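Local coordinates for protein nicotinate phosphoribosyltransferase (PDB 2IM5) that probably joins nicotinate to the phosphoribosyl group of 5-phosphoribosyl 1-diphosphate with consumption of ATP, yielding nicotinate ribonucleotide for NAD synthesis, at residues E93-S98 / T117-P122; R178-L183 / H201-R206. All coordinates share one frame; numbering follows the deposited sequence.

Contact 1 of 2, residues E93-S98 / T117-P122; sequences EEVTVS and TLWETP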
loop_
_atom_site.group_PDB
_atom_site.type_symbol
_atom_site.label_atom_id
_atom_site.label_comp_id
_atom_site.label_asym_id
_atom_site.label_seq_id
_atom_site.Cartn_x
_atom_site.Cartn_y
_atom_site.Cartn_z
ATOM N N GLU A 93 7.412 -3.882 21.865
ATOM C CA GLU A 93 6.578 -3.186 22.832
ATOM C C GLU A 93 5.782 -2.013 22.267
ATOM O O GLU A 93 4.958 -1.443 22.969
ATOM C CB GLU A 93 7.394 -2.750 24.049
ATOM C CG GLU A 93 8.580 -1.892 23.756
ATOM C CD GLU A 93 9.449 -1.706 24.987
ATOM O OE1 GLU A 93 9.730 -2.725 25.658
ATOM O OE2 GLU A 93 9.855 -0.554 25.281
ATOM N N GLU A 94 6.008 -1.665 21.001
ATOM C CA GLU A 94 5.240 -0.586 20.372
ATOM C C GLU A 94 3.892 -1.175 19.939
ATOM O O GLU A 94 2.955 -0.446 19.607
ATOM C CB GLU A 94 5.952 -0.048 19.119
ATOM C CG GLU A 94 7.336 0.532 19.335
ATOM C CD GLU A 94 8.036 0.844 18.016
ATOM O OE1 GLU A 94 7.711 0.172 17.013
ATOM O OE2 GLU A 94 8.918 1.739 17.983
ATOM N N VAL A 95 3.808 -2.500 19.961
ATOM C CA VAL A 95 2.613 -3.215 19.517
ATOM C C VAL A 95 1.832 -3.908 20.630
ATOM O O VAL A 95 2.416 -4.622 21.443
ATOM C CB VAL A 95 3.004 -4.291 18.478
ATOM C CG1 VAL A 95 1.764 -4.965 17.923
ATOM C CG2 VAL A 95 3.826 -3.665 17.366
ATOM N N THR A 96 0.513 -3.716 20.644
ATOM C CA THR A 96 -0.346 -4.343 21.645
ATOM C C THR A 96 -1.416 -5.178 20.956
ATOM O O THR A 96 -2.198 -4.663 20.159
ATOM C CB THR A 96 -1.051 -3.298 22.545
ATOM O OG1 THR A 96 -0.067 -2.518 23.234
ATOM C CG2 THR A 96 -1.946 -3.993 23.575
ATOM N N VAL A 97 -1.444 -6.469 21.271
ATOM C CA VAL A 97 -2.413 -7.386 20.682
ATOM C C VAL A 97 -3.399 -7.855 21.742
ATOM O O VAL A 97 -3.018 -8.140 22.877
ATOM C CB VAL A 97 -1.719 -8.628 20.096
ATOM C CG1 VAL A 97 -2.754 -9.556 19.465
ATOM C CG2 VAL A 97 -0.673 -8.207 19.080
ATOM N N SER A 98 -4.669 -7.929 21.373
ATOM C CA SER A 98 -5.686 -8.390 22.302
ATOM C C SER A 98 -6.991 -8.716 21.595
ATOM O O SER A 98 -7.182 -8.392 20.421
ATOM C CB SER A 98 -5.952 -7.328 23.363
ATOM O OG SER A 98 -6.494 -6.164 22.770
ATOM N N THR A 117 5.268 2.911 11.225
ATOM C CA THR A 117 4.651 2.720 9.925
ATOM C C THR A 117 5.161 1.403 9.309
ATOM O O THR A 117 4.469 0.766 8.524
ATOM C CB THR A 117 4.961 3.894 8.969
ATOM O OG1 THR A 117 4.211 3.724 7.760
ATOM C CG2 THR A 117 6.450 3.952 8.635
ATOM N N LEU A 118 6.367 0.994 9.692
ATOM C CA LEU A 118 6.966 -0.234 9.171
ATOM C C LEU A 118 6.285 -1.532 9.640
ATOM O O LEU A 118 6.512 -2.586 9.056
ATOM C CB LEU A 118 8.458 -0.275 9.528
ATOM C CG LEU A 118 9.275 0.947 9.083
ATOM C CD1 LEU A 118 10.719 0.791 9.548
ATOM C CD2 LEU A 118 9.215 1.095 7.560
ATOM N N TRP A 119 5.456 -1.453 10.680
ATOM C CA TRP A 119 4.755 -2.627 11.201
ATOM C C TRP A 119 3.592 -3.106 10.327
ATOM O O TRP A 119 3.342 -4.305 10.231
ATOM C CB TRP A 119 4.174 -2.347 12.600
ATOM C CG TRP A 119 5.144 -2.350 13.742
ATOM C CD1 TRP A 119 5.495 -1.281 14.518
ATOM C CD2 TRP A 119 5.828 -3.489 14.292
ATOM N NE1 TRP A 119 6.345 -1.683 15.519
ATOM C CE2 TRP A 119 6.569 -3.030 15.405
ATOM C CE3 TRP A 119 5.881 -4.849 13.954
ATOM C CZ2 TRP A 119 7.359 -3.884 16.188
ATOM C CZ3 TRP A 119 6.663 -5.702 14.730
ATOM C CH2 TRP A 119 7.395 -5.212 15.838
ATOM N N GLU A 120 2.886 -2.171 9.694
ATOM C CA GLU A 120 1.700 -2.498 8.896
ATOM C C GLU A 120 1.696 -3.746 8.020
ATOM O O GLU A 120 0.963 -4.700 8.299
ATOM C CB GLU A 120 1.283 -1.318 8.016
ATOM C CG GLU A 120 -0.091 -1.542 7.364
ATOM C CD GLU A 120 -0.280 -0.780 6.060
ATOM O OE1 GLU A 120 0.625 -0.004 5.690
ATOM O OE2 GLU A 120 -1.330 -0.959 5.398
ATOM N N THR A 121 2.485 -3.724 6.950
ATOM C CA THR A 121 2.528 -4.839 6.017
ATOM C C THR A 121 2.953 -6.172 6.634
ATOM O O THR A 121 2.294 -7.185 6.420
ATOM C CB THR A 121 3.423 -4.505 4.794
ATOM O OG1 THR A 121 2.808 -3.461 4.026
ATOM C CG2 THR A 121 3.586 -5.725 3.895
ATOM N N PRO A 122 4.057 -6.192 7.404
ATOM C CA PRO A 122 4.494 -7.449 8.018
ATOM C C PRO A 122 3.417 -8.051 8.928
ATOM O O PRO A 122 3.140 -9.252 8.868
ATOM C CB PRO A 122 5.739 -7.034 8.798
ATOM C CG PRO A 122 6.269 -5.881 8.002
ATOM C CD PRO A 122 5.026 -5.114 7.669
#
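V95 and W119 bring the two backbones nearest each other, their CA atoms 8.6 Å apart, so side chains alone span the interval. Residues 93-94 end a 3-10 turn and 95-98 run on as a strand, while 117-119 have helical backbone angles and lead into the helix that continues through 120-122. The indole of W119 reaches across and is held at edge and face. At its edge, NE1 donates a hydrogen bond of 2.7 Å to OE1 of E94, fairly straight at 162°; the oxygen lies close to the ring plane and is met nearly along its C-O bond, while the carboxylate plane is turned 73° from the indole. Over one face sits CG2 of V95, a CH-pi contact 3.6 Å from the centroid of the five-membered ring. CG1 of V95 lies anti to the backbone N (chi1 -175°), which leaves CG2 as the branch directed at the indole. The other carboxylate oxygen, OE2 of E94, forms a salt bridge with R115, which restrains the group's rotation. W119 also touches I54 and A109, and so packs between the edge strand 95-99, its antiparallel neighbour 105-110 and helix 44-56.

Contact 2 of 2, residues R178-L183 / H201-R206; sequences RVTDIL and HKHGLR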
loop_
_atom_site.group_PDB
_atom_site.type_symbol
_atom_site.label_atom_id
_atom_site.label_comp_id
_atom_site.label_asym_id
_atom_site.label_seq_id
_atom_site.Cartn_x
_atom_site.Cartn_y
_atom_site.Cartn_z
ATOM N N ARG A 178 6.367 -18.197 -4.992
ATOM C CA ARG A 178 6.198 -19.035 -6.178
ATOM C C ARG A 178 5.409 -18.326 -7.276
ATOM O O ARG A 178 5.752 -18.429 -8.451
ATOM C CB ARG A 178 5.513 -20.354 -5.802
ATOM C CG ARG A 178 5.321 -21.316 -6.972
ATOM C CD ARG A 178 6.617 -21.510 -7.755
ATOM N NE ARG A 178 6.414 -22.318 -8.955
ATOM C CZ ARG A 178 7.305 -22.437 -9.938
ATOM N NH1 ARG A 178 8.468 -21.798 -9.870
ATOM N NH2 ARG A 178 7.032 -23.198 -10.990
ATOM N N VAL A 179 4.358 -17.612 -6.895
ATOM C CA VAL A 179 3.538 -16.885 -7.862
ATOM C C VAL A 179 4.381 -15.844 -8.597
ATOM O O VAL A 179 4.243 -15.668 -9.811
ATOM C CB VAL A 179 2.341 -16.180 -7.170
ATOM C CG1 VAL A 179 1.705 -15.159 -8.116
ATOM C CG2 VAL A 179 1.294 -17.219 -6.758
ATOM N N THR A 180 5.250 -15.161 -7.854
ATOM C CA THR A 180 6.127 -14.153 -8.437
ATOM C C THR A 180 7.079 -14.821 -9.422
ATOM O O THR A 180 7.338 -14.299 -10.503
ATOM C CB THR A 180 6.959 -13.446 -7.348
ATOM O OG1 THR A 180 6.073 -12.784 -6.441
ATOM C CG2 THR A 180 7.911 -12.429 -7.968
ATOM N N ASP A 181 7.593 -15.984 -9.035
ATOM C CA ASP A 181 8.516 -16.735 -9.881
ATOM C C ASP A 181 7.848 -17.133 -11.196
ATOM O O ASP A 181 8.433 -16.992 -12.271
ATOM C CB ASP A 181 8.986 -17.994 -9.158
ATOM C CG ASP A 181 10.239 -18.578 -9.770
ATOM O OD1 ASP A 181 10.403 -18.473 -11.005
ATOM O OD2 ASP A 181 11.057 -19.148 -9.017
ATOM N N ILE A 182 6.619 -17.625 -11.103
ATOM C CA ILE A 182 5.876 -18.042 -12.283
ATOM C C ILE A 182 5.551 -16.865 -13.198
ATOM O O ILE A 182 5.717 -16.945 -14.418
ATOM C CB ILE A 182 4.561 -18.739 -11.882
ATOM C CG1 ILE A 182 4.876 -20.007 -11.083
ATOM C CG2 ILE A 182 3.744 -19.069 -13.121
ATOM C CD1 ILE A 182 3.659 -20.665 -10.464
ATOM N N LEU A 183 5.080 -15.770 -12.612
ATOM C CA LEU A 183 4.736 -14.597 -13.411
ATOM C C LEU A 183 5.960 -14.066 -14.148
ATOM O O LEU A 183 5.877 -13.695 -15.314
ATOM C CB LEU A 183 4.127 -13.508 -12.523
ATOM C CG LEU A 183 2.696 -13.811 -12.075
ATOM C CD1 LEU A 183 2.206 -12.775 -11.068
ATOM C CD2 LEU A 183 1.793 -13.819 -13.304
ATOM N N HIS A 201 14.187 -8.486 -4.816
ATOM C CA HIS A 201 15.604 -8.757 -4.640
ATOM C C HIS A 201 15.880 -10.200 -5.051
ATOM O O HIS A 201 16.755 -10.472 -5.876
ATOM C CB HIS A 201 15.993 -8.560 -3.174
ATOM C CG HIS A 201 17.411 -8.933 -2.865
ATOM N ND1 HIS A 201 17.831 -9.260 -1.594
ATOM C CD2 HIS A 201 18.509 -9.010 -3.655
ATOM C CE1 HIS A 201 19.126 -9.524 -1.614
ATOM N NE2 HIS A 201 19.562 -9.379 -2.852
ATOM N N LYS A 202 15.114 -11.118 -4.471
ATOM C CA LYS A 202 15.264 -12.542 -4.743
ATOM C C LYS A 202 15.086 -12.945 -6.210
ATOM O O LYS A 202 15.860 -13.751 -6.732
ATOM C CB LYS A 202 14.280 -13.337 -3.885
ATOM C CG LYS A 202 14.287 -14.822 -4.171
ATOM C CD LYS A 202 13.485 -15.605 -3.142
ATOM C CE LYS A 202 13.483 -17.092 -3.499
ATOM N NZ LYS A 202 12.816 -17.909 -2.461
ATOM N N HIS A 203 14.075 -12.389 -6.867
ATOM C CA HIS A 203 13.796 -12.737 -8.252
ATOM C C HIS A 203 14.323 -11.764 -9.301
ATOM O O HIS A 203 14.002 -11.893 -10.483
ATOM C CB HIS A 203 12.291 -12.927 -8.433
ATOM C CG HIS A 203 11.732 -14.057 -7.628
ATOM N ND1 HIS A 203 12.067 -15.374 -7.859
ATOM C CD2 HIS A 203 10.884 -14.065 -6.572
ATOM C CE1 HIS A 203 11.450 -16.144 -6.980
ATOM N NE2 HIS A 203 10.725 -15.375 -6.187
ATOM N N GLY A 204 15.128 -10.799 -8.870
ATOM C CA GLY A 204 15.709 -9.840 -9.795
ATOM C C GLY A 204 14.695 -9.009 -10.556
ATOM O O GLY A 204 14.815 -8.822 -11.764
ATOM N N LEU A 205 13.691 -8.509 -9.850
ATOM C CA LEU A 205 12.658 -7.692 -10.462
ATOM C C LEU A 205 12.761 -6.262 -9.943
ATOM O O LEU A 205 13.415 -6.006 -8.936
ATOM C CB LEU A 205 11.276 -8.249 -10.108
ATOM C CG LEU A 205 10.944 -9.678 -10.553
ATOM C CD1 LEU A 205 9.611 -10.095 -9.932
ATOM C CD2 LEU A 205 10.877 -9.752 -12.082
ATOM N N ARG A 206 12.115 -5.333 -10.640
ATOM C CA ARG A 206 12.088 -3.941 -10.216
ATOM C C ARG A 206 11.098 -3.846 -9.054
ATOM O O ARG A 206 10.157 -4.643 -8.973
ATOM C CB ARG A 206 11.572 -3.036 -11.340
ATOM C CG ARG A 206 12.517 -2.814 -12.508
ATOM C CD ARG A 206 11.927 -1.781 -13.470
ATOM N NE ARG A 206 10.791 -2.313 -14.219
ATOM C CZ ARG A 206 10.894 -2.988 -15.361
ATOM N NH1 ARG A 206 12.083 -3.210 -15.902
ATOM N NH2 ARG A 206 9.809 -3.457 -15.960
#
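The imidazole of H203 lies against helix 173-186, with CA of D181 over one of its faces, 4.1 Å above the plane and displaced toward the rim. The opposite face is covered by CG of its own neighbour K202. T180 approaches the ring obliquely, its CG2 3.7 Å from CD2 of H203, and the same methyl packs tightly on CD1 of L205 at 3.5 Å. That methyl faces across because CG2 stands anti to the backbone N (chi1 -61° for OG1), while OG1 turns back to bond the carbonyl of E176 in the preceding turn. The carboxylate of D181 passes beside the ring without a hydrogen bond, OD2 being 3.7 Å from CE1 of H203; its plane is inclined 58° to the imidazole. NE2 of H203 is hydrogen-bonded to OD1 of D177, one turn earlier on the helix, which helps set the rotation of the ring; OD2 of D177 makes a salt bridge with K202. G204, the first residue to leave helical angles, has positive phi and forms a Schellman motif. This is the end of the helix in a beta-alpha-beta crossover, 191-194 to 206-207, packed on helix 173-186 as in alpha/beta-barrel folds.

Contact 1 closes before contact 2 opens along the chain, and the two do not touch: their centres are 27 Å apart and their nearest atoms about 13 Å. Contact 1 involves the antiparallel sheet, joining its outermost strand 95-99 to the segment that leads into helix 120-134, in the N-terminal part. Contact 2 connects helices 173-186 and 197-203 beside the parallel sheet, where 206-207 is an outermost strand, in the alpha/beta-barrel part. The rest of helix 120-134, helix 141-157 and strand 162-164 lie between them in sequence, and helix 141-157 also packs on V179, I182 and L183. Contact 1 thus ties down a sheet edge and contact 2 joins neighbouring barrel helices, without direct contact between the two.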